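Local coordinates for protein anti-sigma-I factor RsgI2 (Clostridium thermocellum, PDB 4B9P) that probably holds back the sigma factor SigI2 until its extracellular cellulose-binding module, the part described here, senses polysaccharide outside the cell, at residues 62-67 with 102-107. Sequence-based numbering, arbitrary orientation.
Sequences WSNITS and GEYVEI
Asn64 lies where strand 56-63, an edge strand of its antiparallel sheet in this family 3 carbohydrate-binding module, turns away from strand 104-111, and its side chain carries the pairing beyond the last bridge, Ser63 with Ile107, a non-hydrogen-bonded pair. CB leads toward the neighbouring strand, and Asn64 CG, placed between the backbone N and the carbonyl carbon (chi1 66°), comes within 3.6 Å of Glu106 N. Beyond CG the amide grips the strand with both its polar atoms, at the N-H and C=O flanking Val105. OD1 lies 3.3 Å from Val105 CA and accepts the backbone N of Glu106 at 2.8 Å, in an almost straight bond whose donor stands above the amide plane. ND2 reaches further back along the strand and donates to Tyr104 O at 3.0 Å, with that oxygen in the amide plane. The same nitrogen approaches Tyr104 CE1, the amide and phenol planes lying 5° apart.

Glu106 O is gripped by Ser63 OG at 2.8 Å and, weakly, by Asn64 N. Ser63 OG also accepts from Ile65 N, an ST turn within the type I turn from Ser63 to Thr66. On the sheet face of Ser63 and Ile107, Ile65 and Val105 cross at about a right angle and both touch Phe92 of the second sheet. Glu106 CD lies at the edge of the Trp62 indole, near its plane, 3.7 Å from Trp62 CZ3.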
# COMPACT_ATOMS: atom_id res chain seq x y z
N TRP A 62 -8.66 -0.65 -8.72
CA TRP A 62 -8.83 -1.94 -9.36
C TRP A 62 -8.08 -2.99 -8.59
O TRP A 62 -7.02 -2.73 -8.01
CB TRP A 62 -8.24 -1.90 -10.77
CG TRP A 62 -8.37 -3.20 -11.53
CD1 TRP A 62 -9.44 -3.59 -12.28
CD2 TRP A 62 -7.42 -4.26 -11.63
NE1 TRP A 62 -9.21 -4.81 -12.83
CE2 TRP A 62 -7.99 -5.26 -12.45
CE3 TRP A 62 -6.15 -4.46 -11.08
CZ2 TRP A 62 -7.33 -6.44 -12.77
CZ3 TRP A 62 -5.49 -5.68 -11.40
CH2 TRP A 62 -6.09 -6.64 -12.23
N SER A 63 -8.62 -4.21 -8.57
CA SER A 63 -7.87 -5.38 -8.11
C SER A 63 -8.30 -6.53 -8.97
O SER A 63 -9.44 -6.54 -9.46
CB SER A 63 -8.21 -5.66 -6.66
OG SER A 63 -7.59 -6.85 -6.24
N ASN A 64 -7.44 -7.54 -9.14
CA ASN A 64 -7.85 -8.75 -9.85
C ASN A 64 -8.92 -9.53 -9.09
O ASN A 64 -9.59 -10.37 -9.70
CB ASN A 64 -6.64 -9.63 -10.18
CG ASN A 64 -5.95 -10.20 -8.95
OD1 ASN A 64 -5.84 -9.54 -7.93
ND2 ASN A 64 -5.49 -11.43 -9.05
N ILE A 65 -9.14 -9.25 -7.79
CA ILE A 65 -10.25 -9.88 -7.05
C ILE A 65 -11.44 -8.94 -6.88
O ILE A 65 -12.43 -9.30 -6.25
CB ILE A 65 -9.81 -10.48 -5.70
CG1 ILE A 65 -9.39 -9.41 -4.69
CG2 ILE A 65 -8.70 -11.50 -5.94
CD1 ILE A 65 -9.12 -9.96 -3.29
N THR A 66 -11.34 -7.79 -7.55
CA THR A 66 -12.28 -6.65 -7.52
C THR A 66 -12.14 -5.81 -6.27
O THR A 66 -11.89 -6.31 -5.17
CB THR A 66 -13.76 -6.99 -7.84
OG1 THR A 66 -14.41 -7.58 -6.70
CG2 THR A 66 -13.88 -7.87 -9.11
N SER A 67 -12.36 -4.51 -6.44
CA SER A 67 -12.07 -3.57 -5.38
C SER A 67 -12.97 -3.72 -4.15
O SER A 67 -12.58 -3.33 -3.05
CB SER A 67 -12.13 -2.15 -5.94
OG SER A 67 -13.44 -1.88 -6.36
N GLY A 102 0.64 -20.22 -5.14
CA GLY A 102 0.75 -19.95 -6.56
C GLY A 102 -0.19 -18.84 -7.03
O GLY A 102 -0.10 -18.38 -8.17
N GLU A 103 -1.10 -18.39 -6.17
CA GLU A 103 -2.03 -17.34 -6.56
C GLU A 103 -1.52 -16.00 -6.09
O GLU A 103 -0.65 -15.92 -5.22
CB GLU A 103 -3.43 -17.60 -6.00
CG GLU A 103 -4.03 -18.88 -6.56
CD GLU A 103 -5.48 -19.06 -6.17
OE1 GLU A 103 -5.87 -18.61 -5.04
OE2 GLU A 103 -6.21 -19.66 -6.99
N TYR A 104 -2.09 -14.94 -6.66
CA TYR A 104 -1.70 -13.60 -6.27
C TYR A 104 -2.87 -12.65 -6.24
O TYR A 104 -3.89 -12.89 -6.91
CB TYR A 104 -0.59 -13.06 -7.19
CG TYR A 104 -1.10 -12.68 -8.55
CD1 TYR A 104 -1.58 -11.40 -8.81
CD2 TYR A 104 -1.12 -13.61 -9.57
CE1 TYR A 104 -2.07 -11.06 -10.05
CE2 TYR A 104 -1.59 -13.28 -10.82
CZ TYR A 104 -2.06 -12.01 -11.05
OH TYR A 104 -2.52 -11.69 -12.31
N VAL A 105 -2.70 -11.57 -5.50
CA VAL A 105 -3.63 -10.44 -5.58
C VAL A 105 -2.85 -9.22 -6.04
O VAL A 105 -1.74 -8.95 -5.55
CB VAL A 105 -4.33 -10.12 -4.23
CG1 VAL A 105 -5.26 -8.89 -4.39
CG2 VAL A 105 -5.11 -11.33 -3.77
N GLU A 106 -3.44 -8.50 -6.98
CA GLU A 106 -2.87 -7.25 -7.47
C GLU A 106 -3.84 -6.12 -7.07
O GLU A 106 -5.05 -6.25 -7.25
CB GLU A 106 -2.71 -7.31 -8.99
CG GLU A 106 -2.05 -6.06 -9.57
CD GLU A 106 -1.83 -6.15 -11.08
OE1 GLU A 106 -2.01 -7.26 -11.65
OE2 GLU A 106 -1.50 -5.11 -11.69
N ILE A 107 -3.28 -5.03 -6.54
CA ILE A 107 -4.07 -3.92 -6.02
C ILE A 107 -3.51 -2.64 -6.57
O ILE A 107 -2.33 -2.34 -6.36
CB ILE A 107 -4.06 -3.88 -4.48
CG1 ILE A 107 -4.48 -5.24 -3.94
CG2 ILE A 107 -4.99 -2.77 -3.97
CD1 ILE A 107 -4.39 -5.36 -2.49